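Local coordinates for pollen receptor-like kinase 3 (Arabidopsis thaliana, PDB 5WLS), which probably acts as a leucine-rich-repeat receptor kinase of pollen, its extracellular domain structurally similar to those of the SERK co-receptors, at residues 54-63 with 77-88. Residues are numbered along the deposited sequence; the frame is centred on the assembly and turned at random.
Sequences SGTINIEDLK and LLSGPLPPFFKL. With NAG (2-acetamido-2-deoxy-beta-D-glucopyranose), chain E.
Ile-59 plugs its CD1 methyl into a hollow formed by Pro-83, Pro-84 and Phe-85, joining consecutive coils of the leucine-rich-repeat solenoid. CD1 lies 3.6 Å from Pro-83 CB and 3.7 Å from Pro-84 CD, and over one face of the Phe-85 ring as a CH-pi contact, 4.0 Å from the centroid and 16° off the ring normal. With CG1 anti to the carbonyl carbon (chi1 -83°) and the chain extended beyond it, CD1 reaches the hollow while CG2 meets Lys-87 CB and Leu-88 CD2. Cutting Ile-59 back to an alanine removes CD1 and is likely to leave the hollow unfilled and the Phe-85 face without this methyl. Ile-57 makes the second bump: its CD1 enters the notch between Leu-78 CD1 and the edge of the same ring, 3.9 Å from Phe-85 CZ. No direct hydrogen bond crosses between 54-63 and 77-88. Beside the N-acetylglucosamine near Ser-54, Gly-55 and Thr-56, a water bridge to Ser-79 N is doubtful, its approaches to Ser-54 O and Gly-55 O being unusually short. Ile-71 of strand 70-72 touches Leu-62, Phe-85 and Leu-88, tying this packing to the main sheet. Leu-88 reverses the roles, as its CD2 fits against Leu-62 CB and lies 3.7 Å from Lys-63 CG.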
ATOM      1  N   SER A  54      16.934  -1.747   2.440  1.00 52.47           N
ATOM      2  CA  SER A  54      17.404  -1.461   1.098  1.00 51.67           C
ATOM      3  C   SER A  54      17.276  -2.649   0.164  1.00 50.86           C
ATOM      4  O   SER A  54      17.527  -2.505  -1.037  1.00 54.01           O
ATOM      5  CB  SER A  54      18.870  -1.003   1.141  1.00 51.44           C
ATOM      6  OG  SER A  54      19.409  -0.893  -0.164  1.00 70.12           O
ATOM      7  N   GLY A  55      16.892  -3.807   0.677  1.00 49.11           N
ATOM      8  CA  GLY A  55      16.869  -5.029  -0.092  1.00 56.66           C
ATOM      9  C   GLY A  55      15.563  -5.231  -0.822  1.00 66.68           C
ATOM     10  O   GLY A  55      14.901  -4.279  -1.249  1.00 65.40           O
ATOM     11  N   THR A  56      15.192  -6.496  -0.970  1.00 69.37           N
ATOM     12  CA  THR A  56      14.038  -6.916  -1.746  1.00 65.92           C
ATOM     13  C   THR A  56      13.105  -7.730  -0.860  1.00 66.39           C
ATOM     14  O   THR A  56      13.551  -8.589  -0.096  1.00 76.50           O
ATOM     15  CB  THR A  56      14.481  -7.745  -2.957  1.00 65.92           C
ATOM     16  OG1 THR A  56      15.096  -6.884  -3.924  1.00 68.07           O
ATOM     17  CG2 THR A  56      13.292  -8.434  -3.604  1.00 69.31           C
ATOM     18  N   ILE A  57      11.812  -7.458  -0.955  1.00 61.28           N
ATOM     19  CA  ILE A  57      10.826  -8.271  -0.257  1.00 57.13           C
ATOM     20  C   ILE A  57      10.597  -9.547  -1.054  1.00 50.36           C
ATOM     21  O   ILE A  57      10.379  -9.504  -2.270  1.00 44.75           O
ATOM     22  CB  ILE A  57       9.518  -7.489  -0.068  1.00 58.92           C
ATOM     23  CG1 ILE A  57       9.718  -6.364   0.943  1.00 46.91           C
ATOM     24  CG2 ILE A  57       8.395  -8.417   0.370  1.00 65.94           C
ATOM     25  CD1 ILE A  57       8.637  -5.330   0.885  1.00 53.81           C
ATOM     26  N   ASN A  58      10.656 -10.688  -0.373  1.00 52.22           N
ATOM     27  CA  ASN A  58      10.331 -11.982  -0.967  1.00 56.44           C
ATOM     28  C   ASN A  58       9.002 -12.421  -0.364  1.00 50.71           C
ATOM     29  O   ASN A  58       8.950 -12.900   0.772  1.00 55.77           O
ATOM     30  CB  ASN A  58      11.436 -13.004  -0.722  1.00 63.92           C
ATOM     31  CG  ASN A  58      11.277 -14.243  -1.579  1.00 73.84           C
ATOM     32  OD1 ASN A  58      10.289 -14.391  -2.300  1.00 72.22           O
ATOM     33  ND2 ASN A  58      12.257 -15.136  -1.517  1.00 82.30           N
ATOM     34  N   ILE A  59       7.928 -12.258  -1.140  1.00 43.61           N
ATOM     35  CA  ILE A  59       6.582 -12.445  -0.617  1.00 51.70           C
ATOM     36  C   ILE A  59       6.255 -13.917  -0.379  1.00 63.21           C
ATOM     37  O   ILE A  59       5.347 -14.227   0.400  1.00 63.27           O
ATOM     38  CB  ILE A  59       5.602 -11.731  -1.569  1.00 60.72           C
ATOM     39  CG1 ILE A  59       5.556 -10.250  -1.196  1.00 66.89           C
ATOM     40  CG2 ILE A  59       4.202 -12.335  -1.540  1.00 56.76           C
ATOM     41  CD1 ILE A  59       4.726  -9.419  -2.101  1.00 68.65           C
ATOM     42  N   GLU A  60       7.010 -14.841  -0.977  1.00 67.60           N
ATOM     43  CA  GLU A  60       6.807 -16.251  -0.661  1.00 67.83           C
ATOM     44  C   GLU A  60       7.092 -16.534   0.809  1.00 62.52           C
ATOM     45  O   GLU A  60       6.466 -17.418   1.404  1.00 69.44           O
ATOM     46  CB  GLU A  60       7.686 -17.132  -1.551  1.00 74.59           C
ATOM     47  CG  GLU A  60       7.377 -17.033  -3.039  1.00 75.66           C
ATOM     48  CD  GLU A  60       5.996 -17.559  -3.391  1.00 78.72           C
ATOM     49  OE1 GLU A  60       5.508 -18.474  -2.697  1.00 80.96           O
ATOM     50  OE2 GLU A  60       5.402 -17.057  -4.369  1.00 77.21           O
ATOM     51  N   ASP A  61       8.025 -15.791   1.412  1.00 65.51           N
ATOM     52  CA  ASP A  61       8.228 -15.881   2.855  1.00 66.12           C
ATOM     53  C   ASP A  61       6.987 -15.426   3.615  1.00 65.22           C
ATOM     54  O   ASP A  61       6.576 -16.066   4.590  1.00 74.40           O
ATOM     55  CB  ASP A  61       9.443 -15.052   3.273  1.00 68.49           C
ATOM     56  CG  ASP A  61      10.740 -15.595   2.710  1.00 73.96           C
ATOM     57  OD1 ASP A  61      10.819 -16.816   2.462  1.00 77.47           O
ATOM     58  OD2 ASP A  61      11.686 -14.801   2.524  1.00 76.91           O
ATOM     59  N   LEU A  62       6.373 -14.321   3.183  1.00 51.67           N
ATOM     60  CA  LEU A  62       5.209 -13.798   3.893  1.00 51.18           C
ATOM     61  C   LEU A  62       3.961 -14.637   3.657  1.00 56.60           C
ATOM     62  O   LEU A  62       3.014 -14.547   4.446  1.00 63.37           O
ATOM     63  CB  LEU A  62       4.936 -12.349   3.482  1.00 55.33           C
ATOM     64  CG  LEU A  62       6.050 -11.307   3.611  1.00 50.54           C
ATOM     65  CD1 LEU A  62       5.550  -9.948   3.138  1.00 47.88           C
ATOM     66  CD2 LEU A  62       6.577 -11.224   5.037  1.00 42.74           C
ATOM     67  N   LYS A  63       3.931 -15.447   2.595  1.00 54.21           N
ATOM     68  CA  LYS A  63       2.805 -16.348   2.382  1.00 61.00           C
ATOM     69  C   LYS A  63       2.756 -17.465   3.413  1.00 64.70           C
ATOM     70  O   LYS A  63       1.686 -18.042   3.632  1.00 67.15           O
ATOM     71  CB  LYS A  63       2.860 -16.956   0.978  1.00 58.94           C
ATOM     72  CG  LYS A  63       2.297 -16.065  -0.116  1.00 67.29           C
ATOM     73  CD  LYS A  63       2.655 -16.596  -1.495  1.00 71.20           C
ATOM     74  CE  LYS A  63       1.749 -17.752  -1.897  1.00 70.85           C
ATOM     75  NZ  LYS A  63       1.984 -18.182  -3.304  1.00 67.63           N
ATOM     76  N   LEU A  77      14.093   2.307   2.326  1.00 42.86           N
ATOM     77  CA  LEU A  77      14.732   2.548   1.040  1.00 41.02           C
ATOM     78  C   LEU A  77      14.407   1.437   0.054  1.00 40.46           C
ATOM     79  O   LEU A  77      15.222   1.111  -0.813  1.00 43.51           O
ATOM     80  CB  LEU A  77      16.242   2.691   1.206  1.00 35.86           C
ATOM     81  CG  LEU A  77      16.711   3.700   2.252  1.00 43.57           C
ATOM     82  CD1 LEU A  77      18.219   3.620   2.437  1.00 42.74           C
ATOM     83  CD2 LEU A  77      16.300   5.102   1.835  1.00 36.24           C
ATOM     84  N   LEU A  78      13.229   0.834   0.185  1.00 34.43           N
ATOM     85  CA  LEU A  78      12.853  -0.253  -0.707  1.00 38.25           C
ATOM     86  C   LEU A  78      12.627   0.291  -2.111  1.00 34.08           C
ATOM     87  O   LEU A  78      11.946   1.305  -2.287  1.00 40.26           O
ATOM     88  CB  LEU A  78      11.585  -0.930  -0.204  1.00 34.01           C
ATOM     89  CG  LEU A  78      11.682  -1.521   1.199  1.00 34.36           C
ATOM     90  CD1 LEU A  78      10.326  -2.015   1.682  1.00 34.13           C
ATOM     91  CD2 LEU A  78      12.705  -2.645   1.219  1.00 35.01           C
ATOM     92  N   SER A  79      13.230  -0.353  -3.107  1.00 39.81           N
ATOM     93  CA  SER A  79      13.117   0.096  -4.485  1.00 39.00           C
ATOM     94  C   SER A  79      12.880  -1.110  -5.388  1.00 40.39           C
ATOM     95  O   SER A  79      12.891  -2.262  -4.946  1.00 40.78           O
ATOM     96  CB  SER A  79      14.331   0.930  -4.921  1.00 45.73           C
ATOM     97  OG  SER A  79      15.388   0.124  -5.406  1.00 45.70           O
ATOM     98  N   GLY A  80      12.705  -0.830  -6.676  1.00 35.51           N
ATOM     99  CA  GLY A  80      12.368  -1.845  -7.644  1.00 38.07           C
ATOM    100  C   GLY A  80      10.866  -1.872  -7.831  1.00 46.82           C
ATOM    101  O   GLY A  80      10.146  -1.025  -7.291  1.00 47.88           O
ATOM    102  N   PRO A  81      10.357  -2.837  -8.589  1.00 45.65           N
ATOM    103  CA  PRO A  81       8.913  -2.892  -8.827  1.00 46.09           C
ATOM    104  C   PRO A  81       8.155  -3.265  -7.563  1.00 45.65           C
ATOM    105  O   PRO A  81       8.706  -3.817  -6.608  1.00 47.99           O
ATOM    106  CB  PRO A  81       8.770  -3.978  -9.899  1.00 42.25           C
ATOM    107  CG  PRO A  81       9.962  -4.851  -9.700  1.00 41.50           C
ATOM    108  CD  PRO A  81      11.073  -3.950  -9.234  1.00 36.78           C
ATOM    109  N   LEU A  82       6.869  -2.952  -7.568  1.00 46.94           N
ATOM    110  CA  LEU A  82       6.052  -3.230  -6.397  1.00 39.90           C
ATOM    111  C   LEU A  82       5.891  -4.735  -6.252  1.00 39.40           C
ATOM    112  O   LEU A  82       5.400  -5.390  -7.183  1.00 40.36           O
ATOM    113  CB  LEU A  82       4.692  -2.549  -6.516  1.00 35.85           C
ATOM    114  CG  LEU A  82       3.793  -2.693  -5.288  1.00 39.73           C
ATOM    115  CD1 LEU A  82       4.349  -1.854  -4.148  1.00 40.09           C
ATOM    116  CD2 LEU A  82       2.377  -2.242  -5.616  1.00 43.25           C
ATOM    117  N   PRO A  83       6.290  -5.322  -5.129  1.00 43.19           N
ATOM    118  CA  PRO A  83       6.256  -6.775  -4.995  1.00 45.64           C
ATOM    119  C   PRO A  83       4.826  -7.281  -5.029  1.00 48.34           C
ATOM    120  O   PRO A  83       3.887  -6.539  -4.702  1.00 40.59           O
ATOM    121  CB  PRO A  83       6.910  -7.017  -3.623  1.00 43.09           C
ATOM    122  CG  PRO A  83       7.699  -5.775  -3.350  1.00 44.96           C
ATOM    123  CD  PRO A  83       6.891  -4.673  -3.956  1.00 43.31           C
ATOM    124  N   PRO A  84       4.620  -8.527  -5.429  1.00 43.83           N
ATOM    125  CA  PRO A  84       3.254  -9.005  -5.680  1.00 40.53           C
ATOM    126  C   PRO A  84       2.447  -9.220  -4.411  1.00 48.24           C
ATOM    127  O   PRO A  84       2.182 -10.364  -4.031  1.00 61.27           O
ATOM    128  CB  PRO A  84       3.491 -10.323  -6.423  1.00 44.90           C
ATOM    129  CG  PRO A  84       4.793 -10.809  -5.880  1.00 37.19           C
ATOM    130  CD  PRO A  84       5.626  -9.578  -5.661  1.00 36.37           C
ATOM    131  N   PHE A  85       2.047  -8.134  -3.746  1.00 42.17           N
ATOM    132  CA  PHE A  85       1.328  -8.270  -2.484  1.00 45.65           C
ATOM    133  C   PHE A  85      -0.032  -8.935  -2.648  1.00 43.33           C
ATOM    134  O   PHE A  85      -0.624  -9.343  -1.642  1.00 43.10           O
ATOM    135  CB  PHE A  85       1.175  -6.903  -1.814  1.00 38.47           C
ATOM    136  CG  PHE A  85       2.451  -6.380  -1.218  1.00 45.46           C
ATOM    137  CD1 PHE A  85       3.233  -5.469  -1.909  1.00 43.08           C
ATOM    138  CD2 PHE A  85       2.877  -6.812   0.027  1.00 42.80           C
ATOM    139  CE1 PHE A  85       4.412  -4.993  -1.366  1.00 39.51           C
ATOM    140  CE2 PHE A  85       4.055  -6.341   0.575  1.00 39.25           C
ATOM    141  CZ  PHE A  85       4.822  -5.430  -0.122  1.00 42.11           C
ATOM    142  N   PHE A  86      -0.537  -9.059  -3.877  1.00 39.82           N
ATOM    143  CA  PHE A  86      -1.795  -9.756  -4.116  1.00 49.16           C
ATOM    144  C   PHE A  86      -1.721 -11.248  -3.821  1.00 53.24           C
ATOM    145  O   PHE A  86      -2.763 -11.910  -3.802  1.00 60.18           O
ATOM    146  CB  PHE A  86      -2.244  -9.544  -5.564  1.00 49.85           C
ATOM    147  CG  PHE A  86      -1.197  -9.890  -6.583  1.00 54.31           C
ATOM    148  CD1 PHE A  86      -0.361  -8.912  -7.094  1.00 52.91           C
ATOM    149  CD2 PHE A  86      -1.055 -11.192  -7.039  1.00 45.98           C
ATOM    150  CE1 PHE A  86       0.599  -9.224  -8.036  1.00 49.33           C
ATOM    151  CE2 PHE A  86      -0.095 -11.511  -7.978  1.00 45.25           C
ATOM    152  CZ  PHE A  86       0.732 -10.526  -8.479  1.00 47.24           C
ATOM    153  N   LYS A  87      -0.526 -11.791  -3.599  1.00 53.59           N
ATOM    154  CA  LYS A  87      -0.372 -13.187  -3.219  1.00 54.50           C
ATOM    155  C   LYS A  87      -0.698 -13.443  -1.755  1.00 61.07           C
ATOM    156  O   LYS A  87      -0.746 -14.605  -1.338  1.00 60.35           O
ATOM    157  CB  LYS A  87       1.048 -13.641  -3.541  1.00 47.84           C
ATOM    158  CG  LYS A  87       1.302 -13.872  -5.022  1.00 52.01           C
ATOM    159  CD  LYS A  87       2.772 -13.663  -5.333  1.00 49.18           C
ATOM    160  CE  LYS A  87       3.281 -14.561  -6.456  1.00 58.22           C
ATOM    161  NZ  LYS A  87       2.397 -14.678  -7.648  1.00 66.95           N
ATOM    162  N   LEU A  88      -0.935 -12.396  -0.972  1.00 58.90           N
ATOM    163  CA  LEU A  88      -1.344 -12.556   0.411  1.00 55.96           C
ATOM    164  C   LEU A  88      -2.847 -12.352   0.500  1.00 64.98           C
ATOM    165  O   LEU A  88      -3.313 -11.206   0.405  1.00 59.87           O
ATOM    166  CB  LEU A  88      -0.605 -11.563   1.302  1.00 50.18           C
ATOM    167  CG  LEU A  88       0.889 -11.526   0.980  1.00 46.24           C
ATOM    168  CD1 LEU A  88       1.592 -10.323   1.594  1.00 48.12           C
ATOM    169  CD2 LEU A  88       1.535 -12.820   1.441  1.00 49.15           C
TER
HETATM  170  C1  NAG E 301      21.944  -6.979  -0.418  1.00 74.30           C
HETATM  171  C2  NAG E 301      22.001  -6.546  -1.875  1.00 80.59           C
HETATM  172  C3  NAG E 301      23.047  -7.367  -2.615  1.00 83.07           C
HETATM  173  C4  NAG E 301      24.396  -7.240  -1.918  1.00 84.75           C
HETATM  174  C5  NAG E 301      24.270  -7.591  -0.433  1.00 84.50           C
HETATM  175  C6  NAG E 301      25.538  -7.326   0.344  1.00 83.76           C
HETATM  176  C7  NAG E 301      19.859  -5.632  -2.639  1.00 84.74           C
HETATM  177  C8  NAG E 301      18.559  -5.923  -3.326  1.00 81.59           C
HETATM  178  N2  NAG E 301      20.701  -6.664  -2.515  1.00 86.76           N
HETATM  179  O3  NAG E 301      23.143  -6.923  -3.964  1.00 85.38           O
HETATM  180  O4  NAG E 301      25.345  -8.109  -2.526  1.00 89.08           O
HETATM  181  O5  NAG E 301      23.237  -6.805   0.183  1.00 79.10           O
HETATM  182  O6  NAG E 301      25.257  -6.826   1.645  1.00 74.91           O
HETATM  183  O7  NAG E 301      20.135  -4.515  -2.215  1.00 82.98           O
HETATM  184  O   HOH W   1      15.595  -2.279  -2.509  1.00 61.55           O